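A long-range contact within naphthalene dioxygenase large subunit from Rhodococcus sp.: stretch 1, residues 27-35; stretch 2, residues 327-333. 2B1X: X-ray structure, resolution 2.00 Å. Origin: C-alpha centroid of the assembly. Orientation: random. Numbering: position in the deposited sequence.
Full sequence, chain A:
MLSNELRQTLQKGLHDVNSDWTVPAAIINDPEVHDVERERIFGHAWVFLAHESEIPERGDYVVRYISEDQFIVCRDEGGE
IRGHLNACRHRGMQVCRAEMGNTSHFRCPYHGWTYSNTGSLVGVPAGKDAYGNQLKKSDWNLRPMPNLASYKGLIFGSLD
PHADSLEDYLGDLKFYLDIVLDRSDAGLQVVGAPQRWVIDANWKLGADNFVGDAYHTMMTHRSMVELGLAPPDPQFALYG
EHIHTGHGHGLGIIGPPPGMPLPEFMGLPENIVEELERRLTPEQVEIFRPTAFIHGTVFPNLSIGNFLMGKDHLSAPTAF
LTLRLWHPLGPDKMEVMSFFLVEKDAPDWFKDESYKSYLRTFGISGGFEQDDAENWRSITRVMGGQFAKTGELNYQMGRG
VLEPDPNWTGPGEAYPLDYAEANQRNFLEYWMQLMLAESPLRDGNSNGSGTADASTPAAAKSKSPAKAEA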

ATOM      1  N   ILE A  27      15.390 -10.566  16.750  1.00 14.36           N
ATOM      2  CA  ILE A  27      15.280  -9.155  17.133  1.00 14.72           C
ATOM      3  C   ILE A  27      15.188  -8.168  15.965  1.00 14.27           C
ATOM      4  O   ILE A  27      14.838  -7.013  16.183  1.00 14.75           O
ATOM      5  CB  ILE A  27      16.414  -8.733  18.067  1.00 15.18           C
ATOM      6  CG1 ILE A  27      17.734  -8.676  17.287  1.00 15.56           C
ATOM      7  CG2 ILE A  27      16.476  -9.641  19.299  1.00 15.68           C
ATOM      8  CD1 ILE A  27      18.821  -7.911  17.998  1.00 16.21           C
ATOM      9  N   ILE A  28      15.464  -8.622  14.744  1.00 13.99           N
ATOM     10  CA  ILE A  28      15.562  -7.726  13.604  1.00 14.19           C
ATOM     11  C   ILE A  28      14.224  -7.259  13.006  1.00 14.07           C
ATOM     12  O   ILE A  28      14.000  -6.054  12.812  1.00 14.15           O
ATOM     13  CB  ILE A  28      16.490  -8.331  12.501  1.00 14.24           C
ATOM     14  CG1 ILE A  28      17.938  -8.404  13.007  1.00 15.84           C
ATOM     15  CG2 ILE A  28      16.438  -7.495  11.236  1.00 12.80           C
ATOM     16  CD1 ILE A  28      18.823  -9.297  12.175  1.00 18.97           C
ATOM     17  N   ASN A  29      13.362  -8.210  12.688  1.00 13.11           N
ATOM     18  CA  ASN A  29      12.114  -7.908  11.999  1.00 12.55           C
ATOM     19  C   ASN A  29      10.973  -8.722  12.628  1.00 12.39           C
ATOM     20  O   ASN A  29      10.705  -9.845  12.206  1.00 13.49           O
ATOM     21  CB  ASN A  29      12.268  -8.243  10.512  1.00 11.69           C
ATOM     22  CG  ASN A  29      11.027  -7.945   9.713  1.00 12.53           C
ATOM     23  OD1 ASN A  29      10.036  -7.408  10.248  1.00 13.23           O
ATOM     24  ND2 ASN A  29      11.036  -8.326   8.437  1.00  9.55           N
ATOM     25  N   ASP A  30      10.336  -8.163  13.645  1.00 12.53           N
ATOM     26  CA  ASP A  30       9.242  -8.842  14.348  1.00 13.01           C
ATOM     27  C   ASP A  30       8.225  -7.839  14.911  1.00 12.82           C
ATOM     28  O   ASP A  30       8.623  -6.929  15.615  1.00 11.77           O
ATOM     29  CB  ASP A  30       9.837  -9.689  15.473  1.00 12.91           C
ATOM     30  CG  ASP A  30       8.800 -10.538  16.148  1.00 15.42           C
ATOM     31  OD1 ASP A  30       8.301 -10.121  17.215  1.00 16.92           O
ATOM     32  OD2 ASP A  30       8.391 -11.606  15.664  1.00 16.93           O
ATOM     33  N   PRO A  31       6.916  -8.019  14.647  1.00 13.49           N
ATOM     34  CA  PRO A  31       5.907  -7.049  15.105  1.00 13.91           C
ATOM     35  C   PRO A  31       5.901  -6.872  16.643  1.00 13.99           C
ATOM     36  O   PRO A  31       5.779  -5.745  17.105  1.00 14.01           O
ATOM     37  CB  PRO A  31       4.575  -7.642  14.630  1.00 14.54           C
ATOM     38  CG  PRO A  31       4.921  -8.625  13.597  1.00 14.99           C
ATOM     39  CD  PRO A  31       6.303  -9.143  13.920  1.00 13.84           C
ATOM     40  N   GLU A  32       6.085  -7.947  17.406  1.00 14.00           N
ATOM     41  CA  GLU A  32       6.046  -7.851  18.876  1.00 14.18           C
ATOM     42  C   GLU A  32       7.309  -7.137  19.373  1.00 13.75           C
ATOM     43  O   GLU A  32       7.244  -6.296  20.268  1.00 13.80           O
ATOM     44  CB  GLU A  32       5.898  -9.213  19.577  1.00 14.21           C
ATOM     45  CG  GLU A  32       5.528  -9.057  21.062  1.00 17.10           C
ATOM     46  CD  GLU A  32       5.765 -10.289  21.947  1.00 18.08           C
ATOM     47  OE1 GLU A  32       6.139 -11.366  21.423  1.00 17.90           O
ATOM     48  OE2 GLU A  32       5.554 -10.165  23.188  1.00 18.30           O
ATOM     49  N   VAL A  33       8.442  -7.450  18.753  1.00 12.86           N
ATOM     50  CA  VAL A  33       9.687  -6.803  19.116  1.00 11.94           C
ATOM     51  C   VAL A  33       9.487  -5.313  18.873  1.00 12.24           C
ATOM     52  O   VAL A  33       9.768  -4.490  19.751  1.00 12.14           O
ATOM     53  CB  VAL A  33      10.868  -7.364  18.311  1.00 12.00           C
ATOM     54  CG1 VAL A  33      12.087  -6.474  18.457  1.00 11.81           C
ATOM     55  CG2 VAL A  33      11.226  -8.801  18.784  1.00 11.13           C
ATOM     56  N   HIS A  34       9.009  -4.948  17.684  1.00 11.34           N
ATOM     57  CA  HIS A  34       8.807  -3.529  17.393  1.00 11.64           C
ATOM     58  C   HIS A  34       7.902  -2.841  18.420  1.00 12.27           C
ATOM     59  O   HIS A  34       8.220  -1.759  18.902  1.00 11.78           O
ATOM     60  CB  HIS A  34       8.257  -3.298  15.967  1.00 11.38           C
ATOM     61  CG  HIS A  34       8.393  -1.885  15.516  1.00 12.21           C
ATOM     62  ND1 HIS A  34       9.593  -1.356  15.075  1.00 12.78           N
ATOM     63  CD2 HIS A  34       7.491  -0.870  15.468  1.00 12.12           C
ATOM     64  CE1 HIS A  34       9.418  -0.082  14.764  1.00 13.82           C
ATOM     65  NE2 HIS A  34       8.160   0.244  15.003  1.00 12.06           N
ATOM     66  N   ASP A  35       6.791  -3.493  18.789  1.00 12.46           N
ATOM     67  CA  ASP A  35       5.828  -2.859  19.692  1.00 13.15           C
ATOM     68  C   ASP A  35       6.389  -2.672  21.098  1.00 13.02           C
ATOM     69  O   ASP A  35       6.208  -1.613  21.705  1.00 13.43           O
ATOM     70  CB  ASP A  35       4.520  -3.661  19.781  1.00 13.36           C
ATOM     71  CG  ASP A  35       3.651  -3.507  18.551  1.00 16.79           C
ATOM     72  OD1 ASP A  35       3.763  -2.468  17.850  1.00 17.80           O
ATOM     73  OD2 ASP A  35       2.770  -4.375  18.245  1.00 21.09           O
TER
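Stretch 2 (327-333) HPLGPDK

Stretch 2 reaches stretch 1 as the end of a strand, residues 327-330, that breaks into a tight turn, and nearly all of its contact falls on the loop at N29 and on the first turn of the helix that begins at P31. The strand runs largely against the helix: their N-to-C directions differ by 136°, with a signed crossing angle of -136° and a closest approach of the axes of 9.9 Å. The backbones come nearest at the turn, where the CA atoms of N29 and P331 are 4.9 Å apart. No direct hydrogen bond crosses the contact; it is made by packing, and two waters bridge it.

H327, extended at phi/psi -79/122, leads in without touching stretch 1. P328 continues in a similar conformation (-73/122) and points its CA-to-CB bond toward stretch 1, so that P328 CB lies 4.0 Å from H34 CE1, at the edge of the imidazole ring. A proline has no amide hydrogen to offer, but its carbonyl remains useful: P328 O accepts from a water at 2.9 Å, and the same water is 2.9 Å from H34 NE2. Thus H34 NE2, which has no direct hydrogen bond to stretch 2, is linked to it through water.

L329 leaves the extended conformation (-111/-31) and turns its CA-to-CB bond away, so its contribution comes chiefly through the backbone, with L329 C 4.1 Å from H34 NE2; a bulky leucine fits here because its side chain is directed off this contact. Next comes G330, almost fully extended at -175/-178. Its CA sits 3.6 Å from the centroid of the H34 ring and 22° off the ring normal, a CH-pi contact over the face, while G330 C comes to 3.3 Å from H34 CE1. Glycine suits this place because a CB built on G330 in ideal geometry would clash with the ring of the following proline, P331, at its CD.

G330 also opens a type I turn that closes at K333, and P331, at -57/-31, takes its second position, where the phi fixed by a proline ring is well suited. P331 has the largest covered area in stretch 2. Its CD lies 4.1 Å from the centroid of the H34 ring, again over the face, and its CB packs against the loop, 3.4 Å from N29 OD1 and 3.8 Å from D30 N. The start of the helix is capped by D30, which accepts at OD1 from V33 N (3.1 Å) and, weakly, from E32 N (3.1 Å).

D332 (-124/24) is exposed, its CB 3.7 Å from N29 OD1. An aspartate here can keep its carboxylate in water: D332 OD2 accepts from a water 3.1 Å away, which in turn accepts from N29 ND2 at 3.0 Å. K333 returns to an extended conformation (-151/137), and its side chain, partly exposed, carries its charged end away from stretch 1. Its backbone secures the turn instead, with K333 O accepting from L329 N at 3.1 Å and G330 N at 3.2 Å.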

ATOM      1  N   HIS A 327      15.269   6.505  11.755  1.00 11.55           N
ATOM      2  CA  HIS A 327      13.965   6.692  12.394  1.00 12.91           C
ATOM      3  C   HIS A 327      13.035   5.465  12.263  1.00 12.62           C
ATOM      4  O   HIS A 327      12.716   5.055  11.162  1.00 14.26           O
ATOM      5  CB  HIS A 327      13.264   7.965  11.893  1.00 13.27           C
ATOM      6  CG  HIS A 327      12.025   8.255  12.649  1.00 14.30           C
ATOM      7  ND1 HIS A 327      10.773   8.201  12.066  1.00 16.48           N
ATOM      8  CD2 HIS A 327      11.828   8.506  13.964  1.00  9.53           C
ATOM      9  CE1 HIS A 327       9.859   8.454  12.986  1.00 13.11           C
ATOM     10  NE2 HIS A 327      10.472   8.614  14.148  1.00 13.55           N
ATOM     11  N   PRO A 328      12.579   4.888  13.376  1.00 12.52           N
ATOM     12  CA  PRO A 328      11.734   3.684  13.305  1.00 12.23           C
ATOM     13  C   PRO A 328      10.280   3.898  12.808  1.00 12.62           C
ATOM     14  O   PRO A 328       9.463   4.638  13.428  1.00 12.66           O
ATOM     15  CB  PRO A 328      11.709   3.184  14.763  1.00 11.22           C
ATOM     16  CG  PRO A 328      11.821   4.429  15.574  1.00 11.70           C
ATOM     17  CD  PRO A 328      12.821   5.317  14.776  1.00 11.44           C
ATOM     18  N   LEU A 329       9.938   3.196  11.736  1.00 12.11           N
ATOM     19  CA  LEU A 329       8.605   3.342  11.131  1.00 11.81           C
ATOM     20  C   LEU A 329       7.795   2.052  11.364  1.00 12.10           C
ATOM     21  O   LEU A 329       6.571   2.087  11.470  1.00 12.45           O
ATOM     22  CB  LEU A 329       8.736   3.642   9.638  1.00 11.76           C
ATOM     23  CG  LEU A 329       9.107   5.062   9.226  1.00 12.56           C
ATOM     24  CD1 LEU A 329       9.086   5.178   7.693  1.00 13.30           C
ATOM     25  CD2 LEU A 329       8.129   6.078   9.866  1.00 12.85           C
ATOM     26  N   GLY A 330       8.487   0.914  11.422  1.00 11.74           N
ATOM     27  CA  GLY A 330       7.841  -0.371  11.712  1.00 10.86           C
ATOM     28  C   GLY A 330       8.959  -1.414  11.812  1.00 11.04           C
ATOM     29  O   GLY A 330      10.169  -1.044  11.725  1.00  9.20           O
ATOM     30  N   PRO A 331       8.588  -2.675  12.027  1.00 10.22           N
ATOM     31  CA  PRO A 331       9.580  -3.756  12.168  1.00 10.36           C
ATOM     32  C   PRO A 331      10.474  -3.822  10.922  1.00 11.79           C
ATOM     33  O   PRO A 331      11.693  -4.169  11.009  1.00 10.28           O
ATOM     34  CB  PRO A 331       8.723  -5.022  12.272  1.00 10.65           C
ATOM     35  CG  PRO A 331       7.347  -4.598  11.750  1.00 11.18           C
ATOM     36  CD  PRO A 331       7.189  -3.160  12.134  1.00  9.93           C
ATOM     37  N   ASP A 332       9.892  -3.449   9.774  1.00 11.49           N
ATOM     38  CA  ASP A 332      10.602  -3.643   8.525  1.00 12.61           C
ATOM     39  C   ASP A 332      10.761  -2.373   7.714  1.00 12.41           C
ATOM     40  O   ASP A 332      10.951  -2.430   6.496  1.00 12.34           O
ATOM     41  CB  ASP A 332       9.927  -4.737   7.681  1.00 12.30           C
ATOM     42  CG  ASP A 332       8.496  -4.450   7.426  1.00 16.66           C
ATOM     43  OD1 ASP A 332       8.019  -3.343   7.807  1.00 18.09           O
ATOM     44  OD2 ASP A 332       7.760  -5.311   6.885  1.00 21.89           O
ATOM     45  N   LYS A 333      10.716  -1.228   8.393  1.00 12.48           N
ATOM     46  CA  LYS A 333      10.722   0.041   7.697  1.00 13.53           C
ATOM     47  C   LYS A 333      11.357   1.161   8.527  1.00 12.26           C
ATOM     48  O   LYS A 333      11.166   1.241   9.723  1.00 11.02           O
ATOM     49  CB  LYS A 333       9.278   0.388   7.318  1.00 14.35           C
ATOM     50  CG  LYS A 333       9.125   1.458   6.222  1.00 19.31           C
ATOM     51  CD  LYS A 333       7.630   1.742   5.952  1.00 25.41           C
ATOM     52  CE  LYS A 333       7.422   2.956   5.057  1.00 29.20           C
ATOM     53  NZ  LYS A 333       5.942   3.197   4.686  1.00 35.55           N
TER
HETATM   54  O   HOH W   1       9.105  -8.014   6.219  1.00 35.01           O
HETATM   55  O   HOH W   2       7.600   3.138  15.105  1.00 17.94           O